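Local coordinates for mbDLG-3 protein (Monosiga brevicollis, PDB 6X1N), which is the third PDZ domain of a choanoflagellate Dlg1 protein and, like other PDZ domains, probably binds the C-terminal tails of partner proteins, at residues D4-L10 with V88-T94; P35-S41 with M99-Y103; F56-Q60 with N96-Y100. All coordinates share one frame. Where two conformers were deposited one is given. Numbering follows the deposited sequence.

Contact 1 of 3, residues D4-L10 with V88-T94; sequences DLRTVTL and VMTLNLT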
# COMPACT_ATOMS: atom_id res chain seq x y z
N ASP A 4 7.10 5.35 -13.15
CA ASP A 4 7.09 4.35 -12.09
C ASP A 4 6.18 4.78 -10.95
O ASP A 4 5.63 3.93 -10.23
CB ASP A 4 8.48 4.17 -11.50
CG ASP A 4 9.46 3.50 -12.43
OD1 ASP A 4 9.07 2.62 -13.23
OD2 ASP A 4 10.65 3.84 -12.31
N LEU A 5 6.05 6.08 -10.73
CA LEU A 5 5.24 6.62 -9.64
C LEU A 5 3.81 6.75 -10.12
O LEU A 5 3.53 7.49 -11.07
CB LEU A 5 5.79 7.98 -9.22
CG LEU A 5 5.18 8.59 -7.96
CD1 LEU A 5 5.53 7.75 -6.74
CD2 LEU A 5 5.64 10.04 -7.81
N ARG A 6 2.90 5.99 -9.50
CA ARG A 6 1.50 5.95 -9.89
C ARG A 6 0.65 6.60 -8.81
O ARG A 6 0.83 6.32 -7.61
CB ARG A 6 1.04 4.51 -10.11
CG ARG A 6 1.44 3.99 -11.48
CD ARG A 6 1.34 2.46 -11.59
NE ARG A 6 2.49 1.78 -11.01
CZ ARG A 6 2.48 1.01 -9.92
NH1 ARG A 6 1.36 0.78 -9.25
NH2 ARG A 6 3.62 0.46 -9.51
N THR A 7 -0.28 7.45 -9.21
CA THR A 7 -1.25 8.06 -8.31
C THR A 7 -2.60 7.48 -8.71
O THR A 7 -3.06 7.69 -9.84
CB THR A 7 -1.23 9.58 -8.42
OG1 THR A 7 0.07 10.07 -8.06
CG2 THR A 7 -2.25 10.17 -7.47
N VAL A 8 -3.20 6.72 -7.81
CA VAL A 8 -4.38 5.93 -8.11
C VAL A 8 -5.45 6.27 -7.08
O VAL A 8 -5.17 6.33 -5.88
CB VAL A 8 -4.05 4.42 -8.04
CG1 VAL A 8 -5.29 3.59 -8.33
CG2 VAL A 8 -2.93 4.08 -9.02
N THR A 9 -6.67 6.49 -7.54
CA THR A 9 -7.82 6.61 -6.65
C THR A 9 -8.67 5.37 -6.80
O THR A 9 -9.09 5.03 -7.91
CB THR A 9 -8.64 7.86 -6.97
OG1 THR A 9 -7.84 9.02 -6.73
CG2 THR A 9 -9.87 7.92 -6.07
N LEU A 10 -8.89 4.67 -5.70
CA LEU A 10 -9.74 3.49 -5.68
C LEU A 10 -11.02 3.82 -4.93
O LEU A 10 -11.00 4.56 -3.94
CB LEU A 10 -9.05 2.33 -4.96
CG LEU A 10 -7.71 1.85 -5.52
CD1 LEU A 10 -7.19 0.72 -4.65
CD2 LEU A 10 -7.86 1.39 -6.96
N VAL A 88 -13.37 6.09 -0.36
CA VAL A 88 -12.40 6.62 -1.31
C VAL A 88 -11.00 6.44 -0.75
O VAL A 88 -10.75 6.74 0.43
CB VAL A 88 -12.68 8.09 -1.66
CG1 VAL A 88 -11.66 8.60 -2.64
CG2 VAL A 88 -14.09 8.23 -2.23
N MET A 89 -10.08 5.95 -1.58
CA MET A 89 -8.69 5.77 -1.19
C MET A 89 -7.81 6.31 -2.30
O MET A 89 -7.89 5.83 -3.44
CB MET A 89 -8.40 4.29 -0.95
CG MET A 89 -6.98 4.03 -0.52
SD MET A 89 -6.54 2.28 -0.53
CE MET A 89 -7.62 1.64 0.75
N THR A 90 -6.95 7.27 -1.99
CA THR A 90 -5.96 7.76 -2.93
C THR A 90 -4.61 7.23 -2.49
O THR A 90 -4.29 7.26 -1.30
CB THR A 90 -5.97 9.29 -3.02
OG1 THR A 90 -7.26 9.72 -3.46
CG2 THR A 90 -4.93 9.75 -4.03
N LEU A 91 -3.83 6.73 -3.45
CA LEU A 91 -2.55 6.08 -3.18
C LEU A 91 -1.48 6.70 -4.06
O LEU A 91 -1.72 6.99 -5.24
CB LEU A 91 -2.62 4.60 -3.56
CG LEU A 91 -3.64 3.74 -2.84
CD1 LEU A 91 -3.78 2.42 -3.58
CD2 LEU A 91 -3.21 3.49 -1.41
N ASN A 92 -0.28 6.87 -3.51
CA ASN A 92 0.93 7.07 -4.28
C ASN A 92 1.73 5.79 -4.17
O ASN A 92 2.11 5.39 -3.06
CB ASN A 92 1.76 8.23 -3.72
CG ASN A 92 1.33 9.56 -4.25
OD1 ASN A 92 0.15 9.88 -4.28
ND2 ASN A 92 2.30 10.36 -4.68
N LEU A 93 1.96 5.14 -5.31
CA LEU A 93 2.55 3.81 -5.37
C LEU A 93 3.77 3.82 -6.27
O LEU A 93 3.82 4.55 -7.27
CB LEU A 93 1.56 2.84 -6.04
CG LEU A 93 0.21 2.66 -5.34
CD1 LEU A 93 -0.73 1.84 -6.21
CD2 LEU A 93 0.38 1.99 -4.00
N THR A 94 4.74 2.98 -5.96
CA THR A 94 5.81 2.70 -6.90
C THR A 94 6.35 1.30 -6.64
O THR A 94 6.42 0.87 -5.48
CB THR A 94 6.91 3.77 -6.82
OG1 THR A 94 7.76 3.70 -7.98
CG2 THR A 94 7.74 3.62 -5.55

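Contact 2 of 3, residues P35-S41 with M99-Y103; sequences PVGIFIS and MYDLY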
# COMPACT_ATOMS: atom_id res chain seq x y z
N PRO A 35 13.74 -3.99 7.11
CA PRO A 35 12.71 -3.55 6.17
C PRO A 35 11.81 -2.50 6.80
O PRO A 35 11.53 -2.52 8.00
CB PRO A 35 11.94 -4.83 5.85
CG PRO A 35 12.18 -5.72 7.02
CD PRO A 35 13.56 -5.39 7.52
N VAL A 36 11.37 -1.57 5.97
CA VAL A 36 10.55 -0.46 6.42
C VAL A 36 9.73 0.01 5.23
O VAL A 36 10.14 -0.13 4.07
CB VAL A 36 11.44 0.65 7.04
CG1 VAL A 36 12.40 1.20 6.00
CG2 VAL A 36 10.62 1.76 7.69
N GLY A 37 8.55 0.55 5.51
CA GLY A 37 7.62 0.96 4.48
C GLY A 37 6.44 0.01 4.39
O GLY A 37 6.47 -1.14 4.84
N ILE A 38 5.36 0.52 3.81
CA ILE A 38 4.13 -0.24 3.61
C ILE A 38 4.10 -0.73 2.17
O ILE A 38 4.42 0.03 1.25
CB ILE A 38 2.92 0.67 3.89
CG1 ILE A 38 2.95 1.18 5.34
CG2 ILE A 38 1.61 -0.07 3.59
CD1 ILE A 38 3.01 0.08 6.37
N PHE A 39 3.70 -1.98 1.97
CA PHE A 39 3.72 -2.62 0.66
C PHE A 39 2.40 -3.31 0.35
O PHE A 39 1.72 -3.80 1.25
CB PHE A 39 4.86 -3.63 0.58
CG PHE A 39 6.17 -2.98 0.41
CD1 PHE A 39 6.79 -2.36 1.47
CD2 PHE A 39 6.77 -2.91 -0.83
CE1 PHE A 39 7.99 -1.71 1.30
CE2 PHE A 39 7.97 -2.27 -1.00
CZ PHE A 39 8.57 -1.66 0.05
N ILE A 40 2.06 -3.36 -0.94
CA ILE A 40 0.96 -4.20 -1.40
C ILE A 40 1.46 -5.63 -1.41
O ILE A 40 2.45 -5.95 -2.08
CB ILE A 40 0.51 -3.78 -2.80
CG1 ILE A 40 0.14 -2.29 -2.83
CG2 ILE A 40 -0.61 -4.69 -3.28
CD1 ILE A 40 -1.18 -1.95 -2.32
N SER A 41 0.79 -6.51 -0.66
CA SER A 41 1.17 -7.91 -0.59
C SER A 41 0.28 -8.85 -1.39
O SER A 41 0.65 -10.02 -1.54
CB SER A 41 1.22 -8.37 0.88
OG SER A 41 -0.03 -8.11 1.51
N MET A 99 13.08 -3.62 -1.60
CA MET A 99 12.57 -3.57 -0.24
C MET A 99 11.52 -4.65 -0.00
O MET A 99 11.47 -5.25 1.08
CB MET A 99 12.01 -2.19 0.08
CG MET A 99 11.55 -2.04 1.53
SD MET A 99 12.92 -2.14 2.73
CE MET A 99 13.52 -0.47 2.67
N TYR A 100 10.69 -4.92 -1.01
CA TYR A 100 9.72 -6.00 -0.87
C TYR A 100 10.43 -7.33 -0.61
O TYR A 100 9.99 -8.11 0.24
CB TYR A 100 8.84 -6.07 -2.12
CG TYR A 100 7.60 -6.93 -1.97
CD1 TYR A 100 6.64 -6.63 -1.01
CD2 TYR A 100 7.37 -8.02 -2.80
CE1 TYR A 100 5.49 -7.40 -0.87
CE2 TYR A 100 6.21 -8.79 -2.67
CZ TYR A 100 5.28 -8.48 -1.71
OH TYR A 100 4.14 -9.25 -1.56
N ASP A 101 11.54 -7.58 -1.31
CA ASP A 101 12.30 -8.80 -1.07
C ASP A 101 12.94 -8.80 0.31
O ASP A 101 13.08 -9.87 0.92
CB ASP A 101 13.38 -8.97 -2.14
CG ASP A 101 14.20 -10.23 -1.94
OD1 ASP A 101 13.69 -11.32 -2.26
OD2 ASP A 101 15.35 -10.13 -1.47
N LEU A 102 13.35 -7.64 0.82
CA LEU A 102 13.92 -7.58 2.16
C LEU A 102 12.91 -8.01 3.21
O LEU A 102 13.28 -8.63 4.21
CB LEU A 102 14.47 -6.19 2.44
CG LEU A 102 15.27 -6.04 3.73
CD1 LEU A 102 16.47 -6.98 3.72
CD2 LEU A 102 15.73 -4.60 3.92
N TYR A 103 11.63 -7.72 2.98
CA TYR A 103 10.59 -8.16 3.90
C TYR A 103 10.46 -9.68 3.94
O TYR A 103 9.91 -10.22 4.91
CB TYR A 103 9.24 -7.54 3.54
CG TYR A 103 8.95 -6.23 4.25
CD1 TYR A 103 8.63 -6.21 5.60
CD2 TYR A 103 8.98 -5.02 3.56
CE1 TYR A 103 8.37 -5.02 6.25
CE2 TYR A 103 8.72 -3.83 4.21
CZ TYR A 103 8.40 -3.83 5.55
OH TYR A 103 8.13 -2.67 6.23

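Contact 3 of 3, residues F56-Q60 with N96-Y100; sequences FEGDQ and NPGMY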
# COMPACT_ATOMS: atom_id res chain seq x y z
N PHE A 56 -0.12 -3.01 -7.90
CA PHE A 56 0.57 -4.27 -8.07
C PHE A 56 1.15 -4.76 -6.76
O PHE A 56 1.67 -3.98 -5.95
CB PHE A 56 1.74 -4.13 -9.07
CG PHE A 56 1.35 -3.57 -10.40
CD1 PHE A 56 0.30 -4.10 -11.12
CD2 PHE A 56 2.05 -2.50 -10.94
CE1 PHE A 56 -0.04 -3.58 -12.36
CE2 PHE A 56 1.72 -1.98 -12.16
CZ PHE A 56 0.67 -2.51 -12.88
N GLU A 57 1.14 -6.08 -6.58
CA GLU A 57 1.92 -6.66 -5.50
C GLU A 57 3.37 -6.22 -5.62
O GLU A 57 3.92 -6.12 -6.72
CB GLU A 57 1.82 -8.18 -5.56
CG GLU A 57 2.59 -8.81 -4.43
CD GLU A 57 2.43 -10.31 -4.34
OE1 GLU A 57 1.51 -10.87 -4.98
OE2 GLU A 57 3.26 -10.91 -3.61
N GLY A 58 3.99 -5.90 -4.48
CA GLY A 58 5.34 -5.39 -4.47
C GLY A 58 5.46 -3.90 -4.62
O GLY A 58 6.59 -3.38 -4.60
N ASP A 59 4.35 -3.19 -4.77
CA ASP A 59 4.38 -1.73 -4.74
C ASP A 59 4.60 -1.25 -3.31
O ASP A 59 3.99 -1.77 -2.37
CB ASP A 59 3.04 -1.14 -5.17
CG ASP A 59 2.80 -1.21 -6.66
OD1 ASP A 59 3.75 -1.46 -7.43
OD2 ASP A 59 1.65 -0.92 -7.04
N GLN A 60 5.45 -0.24 -3.15
CA GLN A 60 5.45 0.51 -1.91
C GLN A 60 4.33 1.54 -1.95
O GLN A 60 4.18 2.25 -2.95
CB GLN A 60 6.80 1.20 -1.69
CG GLN A 60 6.80 1.96 -0.38
CD GLN A 60 8.18 2.33 0.13
OE1 GLN A 60 9.18 2.15 -0.56
NE2 GLN A 60 8.22 2.87 1.34
N ASN A 96 8.74 -1.47 -5.76
CA ASN A 96 9.98 -1.44 -4.99
C ASN A 96 10.37 -2.87 -4.67
O ASN A 96 10.19 -3.36 -3.55
CB ASN A 96 9.82 -0.58 -3.73
CG ASN A 96 11.13 -0.39 -2.99
OD1 ASN A 96 12.14 -1.00 -3.34
ND2 ASN A 96 11.10 0.43 -1.95
N PRO A 97 10.88 -3.59 -5.67
CA PRO A 97 11.15 -5.02 -5.46
C PRO A 97 12.26 -5.29 -4.47
O PRO A 97 12.20 -6.31 -3.77
CB PRO A 97 11.51 -5.52 -6.87
CG PRO A 97 11.99 -4.31 -7.59
CD PRO A 97 11.16 -3.17 -7.06
N GLY A 98 13.25 -4.41 -4.37
CA GLY A 98 14.32 -4.64 -3.42
C GLY A 98 13.83 -4.66 -1.99
O GLY A 98 14.08 -5.60 -1.23
N MET A 99 13.08 -3.62 -1.60
CA MET A 99 12.57 -3.57 -0.24
C MET A 99 11.52 -4.65 -0.00
O MET A 99 11.47 -5.25 1.08
CB MET A 99 12.01 -2.19 0.08
CG MET A 99 11.55 -2.04 1.53
SD MET A 99 12.92 -2.14 2.73
CE MET A 99 13.52 -0.47 2.67
N TYR A 100 10.69 -4.92 -1.01
CA TYR A 100 9.72 -6.00 -0.87
C TYR A 100 10.43 -7.33 -0.61
O TYR A 100 9.99 -8.11 0.24
CB TYR A 100 8.84 -6.07 -2.12
CG TYR A 100 7.60 -6.93 -1.97
CD1 TYR A 100 6.64 -6.63 -1.01
CD2 TYR A 100 7.37 -8.02 -2.80
CE1 TYR A 100 5.49 -7.40 -0.87
CE2 TYR A 100 6.21 -8.79 -2.67
CZ TYR A 100 5.28 -8.48 -1.71
OH TYR A 100 4.14 -9.25 -1.56

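Contact 1 of 3, residues D4-L10 with V88-T94
From V88 the later strand runs antiparallel to the first, the axes of the two short segments coming within 4.6 Å, their directions 165° apart. V88 CG1 touches T9 CG2 at 3.9 Å. M89 N donates to L10 O (2.9 Å) and M89 O accepts from L10 N (2.7 Å). T90 faces T9 in a non-hydrogen-bonded pair, their OG1 atoms 3.4 Å apart in a weak hydrogen bond on the face carrying T7 and N92. L91 exchanges two backbone hydrogen bonds with V8 (L91 N to V8 O 2.8 Å, V8 N to L91 O 3.0 Å), and its CD1 meets L10 CD1 at 4.0 Å on the face of V8 and L93. Such pairing of N- and C-terminal strands is a hallmark of the PDZ fold. N92 lies opposite T7. R6 N to L93 O and L93 N to R6 O are 2.8 Å hydrogen bonds, while R6 NH1 hydrogen-bonds to Q54 O and forms a salt bridge with D59. T94 CB packs 4.2 Å from L5 CD1.

Contact 2 of 3, residues P35-S41 with M99-Y103
This is a largely apolar contact in which the short C-terminal helix 97-102 covers strand 38-43 and the loop leading into it. F39 meets three residues of the helix segment. Its CA-to-CB bond points toward the helix, whereas that of I38, next to it, points away, so the strand offers the helix an aromatic ring. F39 CZ lies 3.3 Å from M99 CG, F39 CD2 is 3.7 Å from Y100 CD1, and F39 CD1 is 3.7 Å from Y103 CE2. The three rings form an aromatic cluster without a full stack: those of F39 and Y100 are inclined at 30° but slid apart, and the F39 and Y103 rings meet obliquely at 64°. Just ahead of the strand, P35 CB sits over the face of the Y103 ring in a CH-pi contact, 3.4 Å from its centroid, and also packs 4.1 Å from L102 CG. Two weak hydrogen bonds add polarity: Y103 OH donates to G37 O at 2.7 Å, and V36 N to M99 SD at 3.6 Å. The backbone at G37 takes a conformation that calls for glycine. Y100 OH lies 3.4 Å from S41 CA, but its hydrogen bond goes to E57. Such an extra helix after the last strand, laid on the sheet, is an addition to the canonical PDZ fold, as in the third PDZ domain of PSD-95.

Contact 3 of 3, residues F56-Q60 with N96-Y100
Backbone geometry sets this contact up: a type II beta turn from F56 to D59, closed by D59 N to F56 O at 3.0 Å, leads into strand 59-64, and opposite it N96 occupies the N-cap position of helix 97-102. The two join where N96 N donates to G58 O (3.1 Å). In the third position of the turn, G58 has phi/psi of 87°/-1°, angles that themselves favour glycine. Side chains reinforce the junction. The Y100 ring lies with its face over the bare G58 CA, which is 3.7 Å from the ring centroid in a CH-pi contact, and Y100 OH donates to E57 OE2 at 2.8 Å. N96 serves in two directions, OD1 capping the helix by accepting from M99 N at 3.3 Å while ND2 donates to Q60 OE1 at 2.9 Å. D59 turns its CA-to-CB bond away from the helix; its OD2 accepts from F56 N (2.9 Å) and forms a salt bridge with R6. The G58-D59 pair is the Gly-Asp signature of PDZ domains, found at the turn entering this strand, and here the Y100 ring of the capped helix lies over its glycine.

Overall arrangement
Taken together, the three contacts illustrate how chemistry follows place in a fold. All are partly buried; contacts 2 and 3, centres about 6 Å apart, lie on one side of the chain's centre, contact 1 opposite contact 2. Contact 1 is strand pairing by main-chain hydrogen bonds, more exposed on the T7, T9, T90 and N92 face, with L10, M89, L91 and L93 buried on the other. Contacts 2 and 3 hold the same helix, Y100 working in both and M99 packing in contact 2 alone: contact 2 by aromatic and apolar packing, contact 3 by hydrogen bonds and a CH-pi contact around a turn. Strand 59-64 lies between 38-43 and 88-95, and the R6-D59 salt bridge links contacts 1 and 3.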